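Long-range contacts in Oxidored_FMN domain-containing protein ([Pseudomonas] geniculata N1, PDB 6L6J), which probably acts as an amine oxidase on 6-hydroxypseudooxynicotine, carrying bound FMN and a [4Fe-4S] cluster, with ADP held in a separate nucleotide-binding region: residues 227-238 with 277-285; 518-529 with 608-617. All blocks are in the same frame, centred on the assembly; numbering follows the deposited sequence.

Contact 1 (227-238 with 277-285)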
loop_
_atom_site.group_PDB
_atom_site.type_symbol
_atom_site.label_atom_id
_atom_site.label_comp_id
_atom_site.label_asym_id
_atom_site.label_seq_id
_atom_site.Cartn_x
_atom_site.Cartn_y
_atom_site.Cartn_z
ATOM N N VAL A 227 -14.822 12.542 -6.818
ATOM C CA VAL A 227 -15.504 13.202 -7.968
ATOM C C VAL A 227 -16.220 12.114 -8.764
ATOM O O VAL A 227 -17.391 12.342 -9.127
ATOM C CB VAL A 227 -14.553 14.038 -8.849
ATOM C CG1 VAL A 227 -14.090 15.286 -8.124
ATOM C CG2 VAL A 227 -13.360 13.253 -9.373
ATOM N N GLU A 228 -15.563 10.963 -8.957
ATOM C CA GLU A 228 -16.167 9.771 -9.613
ATOM C C GLU A 228 -16.126 8.571 -8.658
ATOM O O GLU A 228 -15.106 8.418 -7.966
ATOM C CB GLU A 228 -15.445 9.467 -10.926
ATOM C CG GLU A 228 -16.021 8.267 -11.663
ATOM C CD GLU A 228 -16.212 8.441 -13.160
ATOM O OE1 GLU A 228 -16.084 9.596 -13.640
ATOM O OE2 GLU A 228 -16.497 7.417 -13.846
ATOM N N ASP A 229 -17.194 7.759 -8.621
ATOM C CA ASP A 229 -17.175 6.408 -8.004
ATOM C C ASP A 229 -17.046 5.393 -9.142
ATOM O O ASP A 229 -17.966 5.321 -9.957
ATOM C CB ASP A 229 -18.397 6.146 -7.104
ATOM C CG ASP A 229 -18.488 4.724 -6.531
ATOM O OD1 ASP A 229 -18.781 3.800 -7.314
ATOM O OD2 ASP A 229 -18.260 4.537 -5.305
ATOM N N ARG A 230 -15.939 4.639 -9.169
ATOM C CA ARG A 230 -15.627 3.646 -10.234
ATOM C C ARG A 230 -16.025 2.241 -9.771
ATOM O O ARG A 230 -15.809 1.292 -10.552
ATOM C CB ARG A 230 -14.146 3.741 -10.605
ATOM C CG ARG A 230 -13.756 5.101 -11.165
ATOM C CD ARG A 230 -12.395 5.103 -11.834
ATOM N NE ARG A 230 -12.380 4.339 -13.077
ATOM C CZ ARG A 230 -11.282 3.918 -13.709
ATOM N NH1 ARG A 230 -11.392 3.209 -14.821
ATOM N NH2 ARG A 230 -10.075 4.203 -13.244
ATOM N N ARG A 231 -16.599 2.117 -8.566
ATOM C CA ARG A 231 -17.078 0.818 -8.005
ATOM C C ARG A 231 -18.205 0.310 -8.917
ATOM O O ARG A 231 -17.972 -0.667 -9.654
ATOM C CB ARG A 231 -17.480 0.958 -6.527
ATOM C CG ARG A 231 -17.977 -0.320 -5.866
ATOM C CD ARG A 231 -16.973 -1.479 -5.868
ATOM N NE ARG A 231 -17.631 -2.788 -5.932
ATOM C CZ ARG A 231 -18.238 -3.393 -4.909
ATOM N NH1 ARG A 231 -18.822 -4.566 -5.094
ATOM N NH2 ARG A 231 -18.264 -2.837 -3.709
ATOM N N ARG A 232 -19.349 1.001 -8.925
ATOM C CA ARG A 232 -20.568 0.645 -9.709
ATOM C C ARG A 232 -21.124 1.934 -10.321
ATOM O O ARG A 232 -20.755 3.013 -9.825
ATOM C CB ARG A 232 -21.601 -0.053 -8.811
ATOM C CG ARG A 232 -21.601 0.422 -7.360
ATOM C CD ARG A 232 -22.976 0.452 -6.730
ATOM N NE ARG A 232 -23.462 -0.861 -6.308
ATOM C CZ ARG A 232 -24.421 -1.080 -5.394
ATOM N NH1 ARG A 232 -25.026 -0.073 -4.779
ATOM N NH2 ARG A 232 -24.771 -2.322 -5.094
ATOM N N GLN A 233 -21.983 1.834 -11.339
ATOM C CA GLN A 233 -22.615 3.011 -12.000
ATOM C C GLN A 233 -23.705 3.578 -11.077
ATOM O O GLN A 233 -24.899 3.354 -11.366
ATOM C CB GLN A 233 -23.155 2.631 -13.382
ATOM C CG GLN A 233 -22.158 1.841 -14.227
ATOM C CD GLN A 233 -22.207 2.167 -15.701
ATOM O OE1 GLN A 233 -23.049 2.932 -16.174
ATOM N NE2 GLN A 233 -21.280 1.590 -16.448
ATOM N N THR A 234 -23.287 4.273 -10.006
ATOM C CA THR A 234 -24.149 4.943 -8.984
ATOM C C THR A 234 -24.588 6.336 -9.486
ATOM O O THR A 234 -25.470 6.936 -8.825
ATOM C CB THR A 234 -23.462 5.039 -7.600
ATOM O OG1 THR A 234 -22.275 5.826 -7.698
ATOM C CG2 THR A 234 -23.055 3.721 -6.969
ATOM N N ASN A 235 -24.006 6.830 -10.595
ATOM C CA ASN A 235 -24.289 8.145 -11.255
ATOM C C ASN A 235 -23.619 9.313 -10.504
ATOM O O ASN A 235 -23.908 10.486 -10.840
ATOM C CB ASN A 235 -25.790 8.401 -11.445
ATOM C CG ASN A 235 -26.412 7.493 -12.484
ATOM O OD1 ASN A 235 -25.712 6.922 -13.320
ATOM N ND2 ASN A 235 -27.727 7.358 -12.442
ATOM N N LEU A 236 -22.757 9.011 -9.524
ATOM C CA LEU A 236 -21.810 9.979 -8.904
ATOM C C LEU A 236 -20.569 10.037 -9.794
ATOM O O LEU A 236 -19.556 9.405 -9.436
ATOM C CB LEU A 236 -21.423 9.539 -7.482
ATOM C CG LEU A 236 -22.546 9.470 -6.445
ATOM C CD1 LEU A 236 -22.031 8.869 -5.140
ATOM C CD2 LEU A 236 -23.175 10.838 -6.196
ATOM N N THR A 237 -20.671 10.714 -10.935
ATOM C CA THR A 237 -19.556 10.879 -11.912
ATOM C C THR A 237 -19.168 12.357 -12.006
ATOM O O THR A 237 -20.047 13.218 -11.740
ATOM C CB THR A 237 -19.920 10.290 -13.279
ATOM O OG1 THR A 237 -21.161 10.860 -13.698
ATOM C CG2 THR A 237 -20.010 8.780 -13.237
ATOM N N ALA A 238 -17.908 12.626 -12.375
ATOM C CA ALA A 238 -17.325 13.985 -12.510
ATOM C C ALA A 238 -18.165 14.818 -13.476
ATOM O O ALA A 238 -18.246 16.043 -13.257
ATOM C CB ALA A 238 -15.900 13.914 -12.995
ATOM N N GLN A 277 -2.873 8.664 -13.057
ATOM C CA GLN A 277 -4.008 7.961 -13.722
ATOM C C GLN A 277 -5.315 8.715 -13.433
ATOM O O GLN A 277 -6.286 8.531 -14.212
ATOM C CB GLN A 277 -4.088 6.486 -13.296
ATOM C CG GLN A 277 -4.334 6.266 -11.794
ATOM C CD GLN A 277 -5.789 6.167 -11.348
ATOM O OE1 GLN A 277 -6.724 6.225 -12.174
ATOM N NE2 GLN A 277 -5.981 6.036 -10.022
ATOM N N GLN A 278 -5.344 9.542 -12.379
ATOM C CA GLN A 278 -6.578 10.238 -11.918
ATOM C C GLN A 278 -6.762 11.537 -12.703
ATOM O O GLN A 278 -7.859 12.135 -12.610
ATOM C CB GLN A 278 -6.545 10.562 -10.431
ATOM C CG GLN A 278 -6.273 9.358 -9.536
ATOM C CD GLN A 278 -6.883 9.535 -8.162
ATOM O OE1 GLN A 278 -7.443 10.578 -7.839
ATOM N NE2 GLN A 278 -6.785 8.511 -7.327
ATOM N N GLU A 279 -5.740 11.944 -13.465
ATOM C CA GLU A 279 -5.725 13.288 -14.101
ATOM C C GLU A 279 -7.047 13.488 -14.833
ATOM O O GLU A 279 -7.780 14.411 -14.492
ATOM C CB GLU A 279 -4.522 13.483 -15.020
ATOM C CG GLU A 279 -4.741 14.618 -15.999
ATOM C CD GLU A 279 -3.502 15.127 -16.706
ATOM O OE1 GLU A 279 -2.368 14.747 -16.302
ATOM O OE2 GLU A 279 -3.694 15.914 -17.687
ATOM N N PRO A 280 -7.401 12.635 -15.828
ATOM C CA PRO A 280 -8.647 12.785 -16.589
ATOM C C PRO A 280 -9.895 13.035 -15.741
ATOM O O PRO A 280 -10.740 13.720 -16.219
ATOM C CB PRO A 280 -8.836 11.437 -17.296
ATOM C CG PRO A 280 -7.796 10.527 -16.659
ATOM C CD PRO A 280 -6.649 11.446 -16.269
ATOM N N PHE A 281 -9.956 12.491 -14.518
ATOM C CA PHE A 281 -11.144 12.536 -13.625
ATOM C C PHE A 281 -11.213 13.847 -12.830
ATOM O O PHE A 281 -12.366 14.289 -12.566
ATOM C CB PHE A 281 -11.121 11.372 -12.634
ATOM C CG PHE A 281 -11.197 10.004 -13.255
ATOM C CD1 PHE A 281 -12.424 9.452 -13.598
ATOM C CD2 PHE A 281 -10.041 9.261 -13.481
ATOM C CE1 PHE A 281 -12.496 8.185 -14.163
ATOM C CE2 PHE A 281 -10.115 7.995 -14.051
ATOM C CZ PHE A 281 -11.343 7.463 -14.397
ATOM N N ILE A 282 -10.058 14.444 -12.474
ATOM C CA ILE A 282 -9.969 15.669 -11.604
ATOM C C ILE A 282 -9.558 16.901 -12.422
ATOM O O ILE A 282 -9.642 17.993 -11.854
ATOM C CB ILE A 282 -9.056 15.466 -10.363
ATOM C CG1 ILE A 282 -7.618 15.059 -10.713
ATOM C CG2 ILE A 282 -9.677 14.486 -9.389
ATOM C CD1 ILE A 282 -6.818 16.126 -11.439
ATOM N N ASP A 283 -9.124 16.709 -13.672
ATOM C CA ASP A 283 -8.713 17.736 -14.684
ATOM C C ASP A 283 -9.638 18.954 -14.660
ATOM O O ASP A 283 -9.157 20.064 -14.869
ATOM C CB ASP A 283 -8.833 17.187 -16.120
ATOM C CG ASP A 283 -7.595 17.327 -16.992
ATOM O OD1 ASP A 283 -6.488 17.578 -16.417
ATOM O OD2 ASP A 283 -7.726 17.147 -18.224
ATOM N N PHE A 284 -10.939 18.728 -14.491
ATOM C CA PHE A 284 -11.999 19.762 -14.625
ATOM C C PHE A 284 -12.031 20.679 -13.385
ATOM O O PHE A 284 -12.553 21.810 -13.473
ATOM C CB PHE A 284 -13.370 19.105 -14.832
ATOM C CG PHE A 284 -14.005 18.590 -13.562
ATOM C CD1 PHE A 284 -13.683 17.324 -13.067
ATOM C CD2 PHE A 284 -14.920 19.362 -12.862
ATOM C CE1 PHE A 284 -14.290 16.825 -11.922
ATOM C CE2 PHE A 284 -15.511 18.872 -11.706
ATOM C CZ PHE A 284 -15.204 17.603 -11.242
ATOM N N VAL A 285 -11.552 20.188 -12.248
ATOM C CA VAL A 285 -11.751 20.844 -10.923
ATOM C C VAL A 285 -11.178 22.269 -10.951
ATOM O O VAL A 285 -11.881 23.162 -10.477
ATOM C CB VAL A 285 -11.160 20.002 -9.770
ATOM C CG1 VAL A 285 -11.263 20.724 -8.432
ATOM C CG2 VAL A 285 -11.833 18.644 -9.678
HETATM O O HOH W 1 -9.206 5.516 -11.128
#
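Val227, Glu228, Arg230 and Ala238 meet Phe281 and Phe284 in a contact between the end of strand 220-229 with its following loop and the short helix 279-282, at the C-terminal end of the FMN-binding barrel. No direct hydrogen bond crosses the interface; packing round two phenylalanine rings and one bridging water hold it together. Phe281 receives its two charged neighbours differently. Glu228 comes to the ring edge, in the ring plane, with OE1 3.7 Å from CD1 of Phe281, and its carboxylate stands 82° to the ring, an approach that probably suits the slightly positive rim hydrogens. With Arg230 it is the far end of the ring that lies over one face of the guanidinium: CZ of Phe281 sits 3.4 Å above the guanidinium plane, displaced toward its rim, with the two planes 34° apart. The bend of the arginine at chi3 (69°) brings the group to that end of the ring and leaves NH2 to donate to a water 2.6 Å away. That water, lying in the guanidinium plane, donates in turn to OE1 of Gln277 at 2.8 Å, while the NE2 of Gln277 binds Trp265 O. Phe284 lies among small groups: CB of Ala238 is 3.5 Å from its CE1, and the alanine carbonyl oxygen and CG2 of its chain neighbour Val285 stand over opposite faces, both displaced toward the rim. The two methyls of Val227 part ways: CG1 lies 4.0 Å from CZ of Phe284, while CG2 packs 3.9 Å from CG2 of Ile282 beside the Phe281 carbonyl. Alongside, Gln278 reaches Asp266, an FMN-binding residue. Such meetings of neighbouring beta-alpha loops, here those following strands 220-229 and 255-261, are typical of the cofactor-bearing end of a TIM barrel.

Contact 2 (518-529 with 608-617)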
loop_
_atom_site.group_PDB
_atom_site.type_symbol
_atom_site.label_atom_id
_atom_site.label_comp_id
_atom_site.label_asym_id
_atom_site.label_seq_id
_atom_site.Cartn_x
_atom_site.Cartn_y
_atom_site.Cartn_z
ATOM N N PRO A 518 3.820 -24.061 -22.074
ATOM C CA PRO A 518 3.132 -25.052 -22.890
ATOM C C PRO A 518 2.779 -24.351 -24.206
ATOM O O PRO A 518 2.417 -23.191 -24.142
ATOM C CB PRO A 518 1.886 -25.488 -22.097
ATOM C CG PRO A 518 1.765 -24.499 -20.951
ATOM C CD PRO A 518 3.012 -23.634 -20.926
ATOM N N GLU A 519 2.943 -25.054 -25.331
ATOM C CA GLU A 519 2.903 -24.480 -26.707
ATOM C C GLU A 519 1.541 -23.810 -26.895
ATOM O O GLU A 519 1.486 -22.634 -27.297
ATOM C CB GLU A 519 3.124 -25.558 -27.776
ATOM C CG GLU A 519 4.038 -25.109 -28.909
ATOM C CD GLU A 519 5.516 -25.356 -28.642
ATOM O OE1 GLU A 519 5.885 -26.539 -28.415
ATOM O OE2 GLU A 519 6.297 -24.373 -28.648
ATOM N N GLY A 520 0.478 -24.542 -26.597
ATOM C CA GLY A 520 -0.880 -23.992 -26.624
ATOM C C GLY A 520 -1.800 -24.835 -25.776
ATOM O O GLY A 520 -1.395 -25.234 -24.662
ATOM N N GLY A 521 -3.002 -25.079 -26.288
ATOM C CA GLY A 521 -4.018 -25.930 -25.652
ATOM C C GLY A 521 -4.517 -25.324 -24.357
ATOM O O GLY A 521 -4.327 -24.097 -24.145
ATOM N N SER A 522 -5.164 -26.162 -23.541
ATOM C CA SER A 522 -5.781 -25.794 -22.251
ATOM C C SER A 522 -4.707 -25.922 -21.170
ATOM O O SER A 522 -3.761 -26.696 -21.363
ATOM C CB SER A 522 -6.971 -26.655 -21.975
ATOM O OG SER A 522 -6.579 -28.022 -21.925
ATOM N N VAL A 523 -4.826 -25.151 -20.092
ATOM C CA VAL A 523 -3.923 -25.243 -18.911
ATOM C C VAL A 523 -4.716 -24.829 -17.666
ATOM O O VAL A 523 -5.461 -23.804 -17.714
ATOM C CB VAL A 523 -2.632 -24.425 -19.102
ATOM C CG1 VAL A 523 -2.921 -23.024 -19.602
ATOM C CG2 VAL A 523 -1.802 -24.365 -17.836
ATOM N N ILE A 524 -4.587 -25.648 -16.618
ATOM C CA ILE A 524 -5.118 -25.376 -15.252
ATOM C C ILE A 524 -3.990 -24.802 -14.394
ATOM O O ILE A 524 -2.915 -25.456 -14.277
ATOM C CB ILE A 524 -5.724 -26.637 -14.614
ATOM C CG1 ILE A 524 -7.127 -26.903 -15.170
ATOM C CG2 ILE A 524 -5.724 -26.506 -13.102
ATOM C CD1 ILE A 524 -7.707 -28.238 -14.774
ATOM N N VAL A 525 -4.226 -23.618 -13.832
ATOM C CA VAL A 525 -3.328 -22.999 -12.810
ATOM C C VAL A 525 -4.031 -23.188 -11.483
ATOM O O VAL A 525 -5.170 -22.727 -11.372
ATOM C CB VAL A 525 -3.020 -21.516 -13.087
ATOM C CG1 VAL A 525 -1.964 -20.976 -12.150
ATOM C CG2 VAL A 525 -2.586 -21.304 -14.525
ATOM N N TYR A 526 -3.398 -23.930 -10.575
ATOM C CA TYR A 526 -3.944 -24.286 -9.241
ATOM C C TYR A 526 -3.266 -23.386 -8.216
ATOM O O TYR A 526 -2.015 -23.417 -8.119
ATOM C CB TYR A 526 -3.738 -25.774 -8.974
ATOM C CG TYR A 526 -4.411 -26.317 -7.738
ATOM C CD1 TYR A 526 -5.750 -26.073 -7.469
ATOM C CD2 TYR A 526 -3.716 -27.144 -6.870
ATOM C CE1 TYR A 526 -6.360 -26.613 -6.349
ATOM C CE2 TYR A 526 -4.316 -27.699 -5.754
ATOM C CZ TYR A 526 -5.639 -27.423 -5.488
ATOM O OH TYR A 526 -6.210 -27.962 -4.373
ATOM N N ASP A 527 -4.074 -22.553 -7.556
ATOM C CA ASP A 527 -3.621 -21.526 -6.589
ATOM C C ASP A 527 -3.924 -22.009 -5.168
ATOM O O ASP A 527 -5.102 -21.992 -4.782
ATOM C CB ASP A 527 -4.271 -20.177 -6.889
ATOM C CG ASP A 527 -3.759 -19.073 -5.996
ATOM O OD1 ASP A 527 -2.685 -19.293 -5.373
ATOM O OD2 ASP A 527 -4.435 -18.012 -5.937
ATOM N N GLU A 528 -2.877 -22.441 -4.459
ATOM C CA GLU A 528 -2.850 -22.693 -2.993
ATOM C C GLU A 528 -1.889 -21.695 -2.312
ATOM O O GLU A 528 -1.508 -21.945 -1.147
ATOM C CB GLU A 528 -2.381 -24.126 -2.730
ATOM C CG GLU A 528 -3.477 -25.156 -2.882
ATOM C CD GLU A 528 -4.167 -25.514 -1.583
ATOM O OE1 GLU A 528 -3.491 -26.073 -0.702
ATOM O OE2 GLU A 528 -5.367 -25.216 -1.451
ATOM N N ASP A 529 -1.461 -20.645 -3.025
ATOM C CA ASP A 529 -0.580 -19.576 -2.496
ATOM C C ASP A 529 -1.447 -18.395 -2.066
ATOM O O ASP A 529 -1.132 -17.817 -1.027
ATOM C CB ASP A 529 0.440 -19.123 -3.535
ATOM C CG ASP A 529 1.138 -17.836 -3.160
ATOM O OD1 ASP A 529 2.102 -17.901 -2.390
ATOM O OD2 ASP A 529 0.676 -16.785 -3.619
ATOM N N MET A 608 -11.817 -31.993 -15.522
ATOM C CA MET A 608 -11.448 -30.840 -16.376
ATOM C C MET A 608 -10.344 -31.296 -17.329
ATOM O O MET A 608 -9.330 -31.840 -16.860
ATOM C CB MET A 608 -10.927 -29.665 -15.545
ATOM C CG MET A 608 -11.920 -29.150 -14.510
ATOM S SD MET A 608 -11.380 -27.625 -13.671
ATOM C CE MET A 608 -12.925 -27.223 -12.858
ATOM N N ALA A 609 -10.540 -31.073 -18.624
ATOM C CA ALA A 609 -9.491 -31.254 -19.643
ATOM C C ALA A 609 -8.362 -30.268 -19.310
ATOM O O ALA A 609 -8.654 -29.166 -18.807
ATOM C CB ALA A 609 -10.076 -31.058 -21.018
ATOM N N ALA A 610 -7.115 -30.670 -19.515
ATOM C CA ALA A 610 -5.939 -29.848 -19.188
ATOM C C ALA A 610 -4.699 -30.433 -19.872
ATOM O O ALA A 610 -4.205 -31.469 -19.403
ATOM C CB ALA A 610 -5.785 -29.780 -17.690
ATOM N N ASP A 611 -4.223 -29.785 -20.932
ATOM C CA ASP A 611 -3.020 -30.234 -21.666
ATOM C C ASP A 611 -1.798 -29.915 -20.803
ATOM O O ASP A 611 -0.846 -30.713 -20.808
ATOM C CB ASP A 611 -3.016 -29.638 -23.073
ATOM C CG ASP A 611 -4.173 -30.155 -23.918
ATOM O OD1 ASP A 611 -4.359 -31.409 -23.951
ATOM O OD2 ASP A 611 -4.896 -29.309 -24.508
ATOM N N ALA A 612 -1.837 -28.814 -20.054
ATOM C CA ALA A 612 -0.822 -28.463 -19.033
ATOM C C ALA A 612 -1.508 -28.153 -17.692
ATOM O O ALA A 612 -2.777 -28.004 -17.650
ATOM C CB ALA A 612 0.020 -27.312 -19.507
ATOM N N VAL A 613 -0.690 -28.090 -16.634
ATOM C CA VAL A 613 -1.124 -27.864 -15.223
ATOM C C VAL A 613 -0.018 -27.088 -14.525
ATOM O O VAL A 613 1.118 -27.616 -14.515
ATOM C CB VAL A 613 -1.380 -29.199 -14.497
ATOM C CG1 VAL A 613 -1.603 -28.999 -13.002
ATOM C CG2 VAL A 613 -2.537 -29.976 -15.116
ATOM N N VAL A 614 -0.305 -25.897 -13.987
ATOM C CA VAL A 614 0.707 -25.187 -13.151
ATOM C C VAL A 614 0.237 -25.266 -11.694
ATOM O O VAL A 614 -0.882 -24.775 -11.386
ATOM C CB VAL A 614 0.996 -23.746 -13.613
ATOM C CG1 VAL A 614 2.289 -23.235 -13.002
ATOM C CG2 VAL A 614 1.060 -23.625 -15.129
ATOM N N LEU A 615 1.035 -25.940 -10.857
ATOM C CA LEU A 615 0.857 -25.991 -9.386
ATOM C C LEU A 615 1.567 -24.790 -8.733
ATOM O O LEU A 615 2.798 -24.701 -8.814
ATOM C CB LEU A 615 1.395 -27.332 -8.875
ATOM C CG LEU A 615 0.699 -28.581 -9.419
ATOM C CD1 LEU A 615 1.398 -29.843 -8.953
ATOM C CD2 LEU A 615 -0.768 -28.633 -9.017
ATOM N N VAL A 616 0.786 -23.887 -8.132
ATOM C CA VAL A 616 1.271 -22.717 -7.337
ATOM C C VAL A 616 0.794 -22.913 -5.891
ATOM O O VAL A 616 -0.322 -22.437 -5.564
ATOM C CB VAL A 616 0.781 -21.374 -7.929
ATOM C CG1 VAL A 616 1.697 -20.232 -7.522
ATOM C CG2 VAL A 616 0.648 -21.404 -9.444
ATOM N N THR A 617 1.602 -23.599 -5.068
ATOM C CA THR A 617 1.190 -24.094 -3.719
ATOM C C THR A 617 2.182 -23.700 -2.609
ATOM O O THR A 617 1.847 -23.902 -1.431
ATOM C CB THR A 617 0.960 -25.613 -3.744
ATOM O OG1 THR A 617 2.210 -26.231 -4.041
ATOM C CG2 THR A 617 -0.083 -26.032 -4.759
#
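Val523 to Asp527 run in register beside Ala612 to Val616 as a parallel beta ladder in the mixed sheet of the OYE-like second alpha/beta domain, the strand axes 4.5 Å apart and 13° from parallel. Ile524 and Tyr526 carry the regular bonding, each giving its N-H to the carbonyl of the residue before its facing partner and accepting the N-H of the residue after it. The bond from Tyr526 N to Val614 O is 2.8 Å long and almost straight, at 174°, whereas Ile524 N meets Ala612 O from above the carbonyl plane. Strand 522-527, helix 533-542 and strand 547-552 form a beta-alpha-beta unit, the helix covering the face that bears Val525, with strand 612-616 on the other edge of strand 522-527. On that face CG1 of Val525 touches CG2 of Val616 at 3.8 Å. On the other, CD1 of Ile524, carried outward by an extended chi2 (170°), reaches CB of Met608 at 3.6 Å and sits beside the methyl of Ala610. At the ladder's start, Ser522 OG accepts from Asp611 N at 3.1 Å, and OD2 of Asp611 in turn accepts a weak bond from Ser522 N. With an alanine here the hydroxyl is gone, and Asp611 N would probably lean on its weak bond to Ser522 O, making the turn into strand 612-616 less firmly set. At the far end Glu528 N binds Val616 O, and CB of Glu528 rests 3.6 Å from CG2 of Thr617.

The two contacts share no strand, helix or sheet. Their centres lie 38 Å apart and their nearest atoms about 20 Å, and along the chain they follow in series, contact 1 closing well before contact 2 opens. Contact 1 belongs to the eight-stranded barrel that holds the FMN; contact 2 joins two strands of the mixed sheet of a later alpha/beta domain. Between them the chain supplies the cysteines of the iron-sulfur cluster and most of the five-stranded parallel sheet associated with ADP. The pair thus illustrates a modular protein: contact 1 brings the side chain of Gln277 to about 7 Å from the flavin, whereas in contact 2 that of Asp529, just past the first strand, is about 13 Å from the ADP.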